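Local coordinates for protein glycoside hydrolase, GH17 family (PDB 6FCG) that probably hydrolyses internal beta-1,3-glucosidic bonds of laminarin, a storage glucan of algae, as an endo-acting laminarinase, at residues I52-Y57 with E351-P356; G307-S312 with N368-F373. All coordinates share one frame; numbering follows the deposited sequence.

Contact 1 (I52-Y57 with E351-P356); sequences ISYGGY and EAFDEP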
ATOM      1  N   ILE A  52      36.546  17.988  12.790  1.00 20.85           N
ATOM      2  CA  ILE A  52      35.231  18.108  12.179  1.00 20.86           C
ATOM      3  C   ILE A  52      35.356  18.046  10.658  1.00 20.13           C
ATOM      4  O   ILE A  52      36.342  18.521  10.104  1.00 22.02           O
ATOM      5  CB  ILE A  52      34.545  19.429  12.621  1.00 21.96           C
ATOM      6  CG1 ILE A  52      33.039  19.405  12.401  1.00 23.24           C
ATOM      7  CG2 ILE A  52      35.104  20.650  11.911  1.00 22.19           C
ATOM      8  CD1 ILE A  52      32.253  19.873  13.609  1.00 24.05           C
ATOM      9  N   SER A  53      34.336  17.526   9.981  1.00 18.61           N
ATOM     10  CA  SER A  53      34.193  17.725   8.536  1.00 17.69           C
ATOM     11  C   SER A  53      33.549  19.102   8.264  1.00 17.55           C
ATOM     12  O   SER A  53      32.569  19.486   8.956  1.00 18.17           O
ATOM     13  CB  SER A  53      33.378  16.596   7.909  1.00 17.66           C
ATOM     14  OG  SER A  53      34.116  15.390   7.924  1.00 18.28           O
ATOM     15  N   TYR A  54      34.074  19.848   7.287  1.00 16.25           N
ATOM     16  CA  TYR A  54      33.615  21.229   7.051  1.00 15.78           C
ATOM     17  C   TYR A  54      33.381  21.610   5.594  1.00 15.44           C
ATOM     18  O   TYR A  54      34.178  21.324   4.698  1.00 14.24           O
ATOM     19  CB  TYR A  54      34.570  22.248   7.691  1.00 16.80           C
ATOM     20  CG  TYR A  54      34.227  23.688   7.351  1.00 17.99           C
ATOM     21  CD1 TYR A  54      33.229  24.353   8.019  1.00 19.20           C
ATOM     22  CD2 TYR A  54      34.858  24.354   6.303  1.00 19.55           C
ATOM     23  CE1 TYR A  54      32.880  25.659   7.689  1.00 19.56           C
ATOM     24  CE2 TYR A  54      34.521  25.653   5.962  1.00 19.62           C
ATOM     25  CZ  TYR A  54      33.527  26.294   6.655  1.00 20.12           C
ATOM     26  OH  TYR A  54      33.225  27.589   6.317  1.00 20.57           O
ATOM     27  N   GLY A  55      32.248  22.273   5.392  1.00 16.19           N
ATOM     28  CA  GLY A  55      31.963  23.016   4.194  1.00 17.59           C
ATOM     29  C   GLY A  55      31.244  24.281   4.610  1.00 20.22           C
ATOM     30  O   GLY A  55      30.429  24.276   5.550  1.00 24.23           O
ATOM     31  N   GLY A  56      31.464  25.350   3.853  1.00 21.51           N
ATOM     32  CA  GLY A  56      31.008  26.703   4.179  1.00 21.37           C
ATOM     33  C   GLY A  56      30.005  27.274   3.194  1.00 21.81           C
ATOM     34  O   GLY A  56      29.634  28.434   3.286  1.00 25.30           O
ATOM     35  N   TYR A  57      29.582  26.453   2.250  1.00 22.52           N
ATOM     36  CA  TYR A  57      28.587  26.825   1.262  1.00 21.94           C
ATOM     37  C   TYR A  57      27.279  27.094   1.966  1.00 22.41           C
ATOM     38  O   TYR A  57      26.901  26.354   2.883  1.00 24.20           O
ATOM     39  CB  TYR A  57      28.382  25.693   0.264  1.00 19.94           C
ATOM     40  CG  TYR A  57      29.563  25.391  -0.630  1.00 18.99           C
ATOM     41  CD1 TYR A  57      29.815  26.147  -1.773  1.00 18.82           C
ATOM     42  CD2 TYR A  57      30.425  24.338  -0.349  1.00 18.60           C
ATOM     43  CE1 TYR A  57      30.890  25.846  -2.613  1.00 18.19           C
ATOM     44  CE2 TYR A  57      31.499  24.047  -1.171  1.00 17.90           C
ATOM     45  CZ  TYR A  57      31.730  24.802  -2.293  1.00 17.64           C
ATOM     46  OH  TYR A  57      32.755  24.483  -3.128  1.00 17.32           O
ATOM     47  N   GLU A 351      28.428  17.066  10.263  1.00 24.02           N
ATOM     48  CA  GLU A 351      29.359  18.096   9.761  1.00 23.92           C
ATOM     49  C   GLU A 351      29.175  19.386  10.591  1.00 22.25           C
ATOM     50  O   GLU A 351      28.297  19.449  11.461  1.00 23.28           O
ATOM     51  CB  GLU A 351      29.236  18.323   8.232  1.00 25.67           C
ATOM     52  CG  GLU A 351      28.066  19.156   7.755  1.00 26.51           C
ATOM     53  CD  GLU A 351      27.996  19.463   6.279  1.00 29.05           C
ATOM     54  OE1 GLU A 351      28.858  20.160   5.703  1.00 28.59           O
ATOM     55  OE2 GLU A 351      26.976  19.025   5.725  1.00 32.96           O
ATOM     56  N   ALA A 352      29.977  20.405  10.332  1.00 20.85           N
ATOM     57  CA  ALA A 352      29.857  21.652  11.092  1.00 21.18           C
ATOM     58  C   ALA A 352      28.523  22.354  10.859  1.00 19.46           C
ATOM     59  O   ALA A 352      27.766  22.574  11.816  1.00 19.36           O
ATOM     60  CB  ALA A 352      31.002  22.594  10.789  1.00 20.67           C
ATOM     61  N   PHE A 353      28.240  22.667   9.601  1.00 18.85           N
ATOM     62  CA  PHE A 353      27.031  23.419   9.198  1.00 19.09           C
ATOM     63  C   PHE A 353      26.208  22.652   8.160  1.00 19.10           C
ATOM     64  O   PHE A 353      26.735  22.026   7.271  1.00 18.99           O
ATOM     65  CB  PHE A 353      27.417  24.780   8.592  1.00 18.98           C
ATOM     66  CG  PHE A 353      28.187  25.686   9.528  1.00 18.88           C
ATOM     67  CD1 PHE A 353      27.523  26.573  10.357  1.00 18.38           C
ATOM     68  CD2 PHE A 353      29.571  25.631   9.592  1.00 19.07           C
ATOM     69  CE1 PHE A 353      28.209  27.378  11.230  1.00 18.36           C
ATOM     70  CE2 PHE A 353      30.276  26.451  10.474  1.00 19.26           C
ATOM     71  CZ  PHE A 353      29.598  27.319  11.291  1.00 18.85           C
ATOM     72  N   ASP A 354      24.893  22.729   8.268  1.00 21.55           N
ATOM     73  CA  ASP A 354      23.996  22.251   7.211  1.00 21.67           C
ATOM     74  C   ASP A 354      24.429  22.867   5.890  1.00 21.72           C
ATOM     75  O   ASP A 354      24.743  24.055   5.807  1.00 20.75           O
ATOM     76  CB  ASP A 354      22.533  22.667   7.464  1.00 22.32           C
ATOM     77  CG  ASP A 354      21.879  21.892   8.576  1.00 23.04           C
ATOM     78  OD1 ASP A 354      22.428  20.878   9.029  1.00 21.36           O
ATOM     79  OD2 ASP A 354      20.805  22.330   9.028  1.00 27.30           O
ATOM     80  N   GLU A 355      24.426  22.032   4.866  1.00 22.24           N
ATOM     81  CA  GLU A 355      24.823  22.422   3.530  1.00 21.88           C
ATOM     82  C   GLU A 355      23.697  22.054   2.572  1.00 19.88           C
ATOM     83  O   GLU A 355      23.574  20.904   2.166  1.00 17.53           O
ATOM     84  CB  GLU A 355      26.128  21.720   3.164  1.00 22.33           C
ATOM     85  CG  GLU A 355      27.343  22.292   3.915  1.00 23.74           C
ATOM     86  CD  GLU A 355      28.654  22.053   3.191  1.00 24.83           C
ATOM     87  OE1 GLU A 355      29.317  20.993   3.413  1.00 30.67           O
ATOM     88  OE2 GLU A 355      29.003  22.879   2.341  1.00 22.65           O
ATOM     89  N   PRO A 356      22.871  23.046   2.215  1.00 20.17           N
ATOM     90  CA  PRO A 356      21.689  22.750   1.410  1.00 19.93           C
ATOM     91  C   PRO A 356      21.895  22.489  -0.096  1.00 19.65           C
ATOM     92  O   PRO A 356      20.922  22.250  -0.794  1.00 19.73           O
ATOM     93  CB  PRO A 356      20.799  23.965   1.636  1.00 19.46           C
ATOM     94  CG  PRO A 356      21.724  25.071   1.944  1.00 20.41           C
ATOM     95  CD  PRO A 356      23.071  24.506   2.353  1.00 20.83           C
TER
HETATM   96  O   HOH W   1      29.957  22.320   7.515  1.00 16.46           O
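The oxygen of water 1 is the best-held polar atom here, gripped by three hydrogen bonds. Water 1 accepts from Gly55 N at 3.1 Å and from Phe353 N at 2.7 Å. Water 1 donates to Glu351 OE1 at 3.0 Å and so joins both segments. One direct bond lies beside it: Ala352 N donates to Ser53 O (3.1 Å, 148° at the hydrogen), nearly along the C=O axis. A cis peptide precedes Glu351. Tyr54 has CG anti to its backbone N, which brings the ring edge to Ala352 CB. Tyr54 CE1 meets Phe353 CD2 obliquely at 3.8 Å, and the Tyr54 hydroxyl bonds Asp74 of helix 68-80. Glu355 reaches across with an extended chain. Glu355 OE1 lies 3.4 Å from Gly55 CA. Glu355 OE2 comes in plane to the edge of the Tyr57 ring, 3.4 Å from Tyr57 CD2, with carboxylate and ring nearly coplanar, and bonds Trp357 NE1. An alanine in place of Glu355 would lose both oxygens and would probably loosen the packing over Gly55 and the setting of Trp357. Ser53 also pairs with Tyr349 through the backbone, consistent with closure of a TIM barrel between its first and last strands. Two backbone N-H groups and a carboxylate oxygen of Glu351 thus meet at one water, a buried polar link between the segments.

Contact 2 (G307-S312 with N368-F373); sequences GWASFS and NHFGLF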
ATOM      1  N   GLY A 307      28.210  10.656  11.058  1.00 18.28           N
ATOM      2  CA  GLY A 307      27.236  11.690  11.349  1.00 18.64           C
ATOM      3  C   GLY A 307      25.814  11.173  11.435  1.00 19.56           C
ATOM      4  O   GLY A 307      25.524  10.058  11.043  1.00 20.77           O
ATOM      5  N   TRP A 308      24.929  12.004  11.968  1.00 20.23           N
ATOM      6  CA  TRP A 308      23.533  11.644  12.191  1.00 19.70           C
ATOM      7  C   TRP A 308      22.645  12.877  11.954  1.00 19.33           C
ATOM      8  O   TRP A 308      22.662  13.807  12.736  1.00 19.79           O
ATOM      9  CB  TRP A 308      23.394  11.141  13.627  1.00 19.19           C
ATOM     10  CG  TRP A 308      22.169  10.408  13.917  1.00 18.63           C
ATOM     11  CD1 TRP A 308      20.907  10.934  14.058  1.00 19.03           C
ATOM     12  CD2 TRP A 308      22.045   9.013  14.133  1.00 18.14           C
ATOM     13  NE1 TRP A 308      20.011   9.942  14.347  1.00 18.81           N
ATOM     14  CE2 TRP A 308      20.679   8.747  14.383  1.00 18.55           C
ATOM     15  CE3 TRP A 308      22.944   7.955  14.130  1.00 18.41           C
ATOM     16  CZ2 TRP A 308      20.200   7.474  14.641  1.00 18.45           C
ATOM     17  CZ3 TRP A 308      22.474   6.685  14.377  1.00 18.77           C
ATOM     18  CH2 TRP A 308      21.109   6.454  14.633  1.00 19.42           C
ATOM     19  N   ALA A 309      21.882  12.872  10.865  1.00 19.14           N
ATOM     20  CA  ALA A 309      21.142  14.046  10.455  1.00 18.83           C
ATOM     21  C   ALA A 309      19.982  14.373  11.369  1.00 19.63           C
ATOM     22  O   ALA A 309      19.399  13.481  12.015  1.00 23.41           O
ATOM     23  CB  ALA A 309      20.676  13.876   9.035  1.00 19.59           C
ATOM     24  N   SER A 310      19.650  15.653  11.451  1.00 19.63           N
ATOM     25  CA  SER A 310      18.578  16.138  12.317  1.00 19.46           C
ATOM     26  C   SER A 310      17.216  16.144  11.635  1.00 20.31           C
ATOM     27  O   SER A 310      16.209  16.414  12.296  1.00 20.63           O
ATOM     28  CB  SER A 310      18.880  17.543  12.813  1.00 19.92           C
ATOM     29  OG  SER A 310      18.911  18.482  11.750  1.00 20.11           O
ATOM     30  N   PHE A 311      17.163  15.849  10.340  1.00 20.32           N
ATOM     31  CA  PHE A 311      15.891  15.792   9.643  1.00 21.25           C
ATOM     32  C   PHE A 311      15.975  14.912   8.405  1.00 23.24           C
ATOM     33  O   PHE A 311      17.005  14.881   7.757  1.00 23.93           O
ATOM     34  CB  PHE A 311      15.431  17.211   9.248  1.00 19.85           C
ATOM     35  CG  PHE A 311      14.051  17.258   8.703  1.00 18.59           C
ATOM     36  CD1 PHE A 311      12.963  17.350   9.551  1.00 18.70           C
ATOM     37  CD2 PHE A 311      13.823  17.152   7.342  1.00 19.29           C
ATOM     38  CE1 PHE A 311      11.659  17.355   9.052  1.00 18.85           C
ATOM     39  CE2 PHE A 311      12.517  17.163   6.829  1.00 19.40           C
ATOM     40  CZ  PHE A 311      11.435  17.266   7.692  1.00 18.23           C
ATOM     41  N   SER A 312      14.879  14.207   8.082  1.00 24.31           N
ATOM     42  CA  SER A 312      14.767  13.448   6.828  1.00 24.72           C
ATOM     43  C   SER A 312      13.320  13.301   6.409  1.00 23.81           C
ATOM     44  O   SER A 312      12.485  12.880   7.203  1.00 23.28           O
ATOM     45  CB  SER A 312      15.338  12.028   6.965  1.00 24.96           C
ATOM     46  OG  SER A 312      15.157  11.278   5.750  1.00 25.13           O
ATOM     47  N   ASN A 368      21.065  17.496   3.555  1.00 21.39           N
ATOM     48  CA  ASN A 368      21.081  18.908   3.909  1.00 20.02           C
ATOM     49  C   ASN A 368      21.017  19.174   5.408  1.00 19.48           C
ATOM     50  O   ASN A 368      20.900  20.313   5.806  1.00 19.16           O
ATOM     51  CB  ASN A 368      19.898  19.650   3.233  1.00 19.51           C
ATOM     52  CG  ASN A 368      19.856  19.464   1.714  1.00 19.38           C
ATOM     53  OD1 ASN A 368      20.896  19.511   1.029  1.00 20.55           O
ATOM     54  ND2 ASN A 368      18.661  19.237   1.173  1.00 19.12           N
ATOM     55  N   HIS A 369      21.067  18.158   6.249  1.00 19.58           N
ATOM     56  CA  HIS A 369      20.768  18.367   7.666  1.00 20.52           C
ATOM     57  C   HIS A 369      21.760  17.716   8.601  1.00 19.82           C
ATOM     58  O   HIS A 369      21.449  17.420   9.769  1.00 19.53           O
ATOM     59  CB  HIS A 369      19.324  17.928   7.977  1.00 21.75           C
ATOM     60  CG  HIS A 369      18.293  18.761   7.281  1.00 22.89           C
ATOM     61  ND1 HIS A 369      17.932  20.021   7.713  1.00 23.85           N
ATOM     62  CD2 HIS A 369      17.559  18.521   6.170  1.00 23.27           C
ATOM     63  CE1 HIS A 369      17.013  20.518   6.903  1.00 23.44           C
ATOM     64  NE2 HIS A 369      16.768  19.627   5.960  1.00 23.43           N
ATOM     65  N   PHE A 370      22.983  17.555   8.129  1.00 19.81           N
ATOM     66  CA  PHE A 370      24.008  16.931   8.964  1.00 20.65           C
ATOM     67  C   PHE A 370      24.767  17.892   9.914  1.00 20.18           C
ATOM     68  O   PHE A 370      25.571  17.442  10.716  1.00 19.93           O
ATOM     69  CB  PHE A 370      24.988  16.163   8.092  1.00 21.75           C
ATOM     70  CG  PHE A 370      24.507  14.808   7.716  1.00 21.55           C
ATOM     71  CD1 PHE A 370      24.732  13.727   8.566  1.00 21.12           C
ATOM     72  CD2 PHE A 370      23.862  14.601   6.512  1.00 22.14           C
ATOM     73  CE1 PHE A 370      24.308  12.474   8.224  1.00 21.02           C
ATOM     74  CE2 PHE A 370      23.432  13.334   6.159  1.00 22.36           C
ATOM     75  CZ  PHE A 370      23.659  12.275   7.011  1.00 22.24           C
ATOM     76  N   GLY A 371      24.492  19.192   9.828  1.00 19.90           N
ATOM     77  CA  GLY A 371      25.166  20.172  10.637  1.00 19.11           C
ATOM     78  C   GLY A 371      24.921  20.049  12.119  1.00 18.90           C
ATOM     79  O   GLY A 371      23.932  19.457  12.548  1.00 17.02           O
ATOM     80  N   LEU A 372      25.867  20.584  12.899  1.00 18.79           N
ATOM     81  CA  LEU A 372      25.628  20.922  14.301  1.00 18.39           C
ATOM     82  C   LEU A 372      24.904  22.262  14.364  1.00 19.57           C
ATOM     83  O   LEU A 372      24.201  22.563  15.338  1.00 20.34           O
ATOM     84  CB  LEU A 372      26.927  20.979  15.070  1.00 17.70           C
ATOM     85  CG  LEU A 372      27.811  19.752  14.997  1.00 17.54           C
ATOM     86  CD1 LEU A 372      29.131  20.049  15.679  1.00 17.67           C
ATOM     87  CD2 LEU A 372      27.160  18.534  15.617  1.00 18.18           C
ATOM     88  N   PHE A 373      25.091  23.080  13.336  1.00 20.88           N
ATOM     89  CA  PHE A 373      24.376  24.353  13.181  1.00 21.81           C
ATOM     90  C   PHE A 373      23.507  24.290  11.940  1.00 21.98           C
ATOM     91  O   PHE A 373      23.818  23.537  10.986  1.00 19.35           O
ATOM     92  CB  PHE A 373      25.356  25.535  12.964  1.00 22.49           C
ATOM     93  CG  PHE A 373      26.335  25.759  14.074  1.00 24.15           C
ATOM     94  CD1 PHE A 373      27.552  25.120  14.097  1.00 23.15           C
ATOM     95  CD2 PHE A 373      26.039  26.659  15.100  1.00 25.82           C
ATOM     96  CE1 PHE A 373      28.436  25.335  15.127  1.00 23.73           C
ATOM     97  CE2 PHE A 373      26.932  26.871  16.139  1.00 25.15           C
ATOM     98  CZ  PHE A 373      28.136  26.218  16.142  1.00 24.53           C
TER
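Two loops meet along a short line, packed tightly at Phe370 and more loosely at Phe311. On the packed side, the backbone of 307-312 passes along the Phe370 ring. Ala309 CB sits over the centre of the Phe370 ring, 3.8 Å from its centroid and almost on the normal. This is a CH-pi contact. The same ring turns its edge to the backbone, and Phe370 CE1 lies 3.8 Å from Gly307 C. Met245 of helix 244-250 touches Ala309, and His246 touches Phe370, so the buried side is backed by that helix.

In the middle, Ser310 N donates to His369 O at 3.0 Å. The bond is straight, 170° at the hydrogen, but the donor stands 32° out of the carbonyl plane. Ser310 OG takes the crowded position between the backbone N and the carbonyl carbon. Its hydrogen-bond partner is Lys380 NZ.

The other side faces solvent. Phe311 is exposed and holds His369 from one face. Phe311 CB lies over the imidazole, 3.8 Å from His369 CG, offset toward the rim. With CG anti to the backbone N, the Phe311 ring runs beside the histidine and turns an edge to the imidazole face. The centroids of the Phe311 and His369 rings are 5.5 Å apart and the planes meet at 62°. His369 is the most covered residue of the contact, yet it stays partly exposed.

His369 NE2 bonds the carbonyl of Ser363, so this nitrogen probably carries the proton. That bond and the Phe311 cover together would fix the turn of the imidazole. One backbone bond, two CH-pi contacts and an edge-to-face pair join the loops, so carbon and ring surfaces make most of the contact around a single direct hydrogen bond.

The centres of contacts 1 and 2 lie 10 Å apart, and their segments alternate along the chain. They touch directly. Glu351 N lies 2.9 Å from Phe370 O, a probable backbone hydrogen bond. Asp354 OD1 lies 2.8 Å from Gly371 N, probably also bonded. Lys380 serves both: it forms a salt bridge with Asp354 and bonds Ser310 OG and Gly371 O. The rings of Phe353 and Phe373 also meet. Segment 52-57 contains the end of strand 50-53 and runs on from it, and 307-312 follows strand 301-305. TIM-barrel enzymes keep their active site at the C-terminal ends of the strands, so both contacts probably lie close to the glucan-binding side.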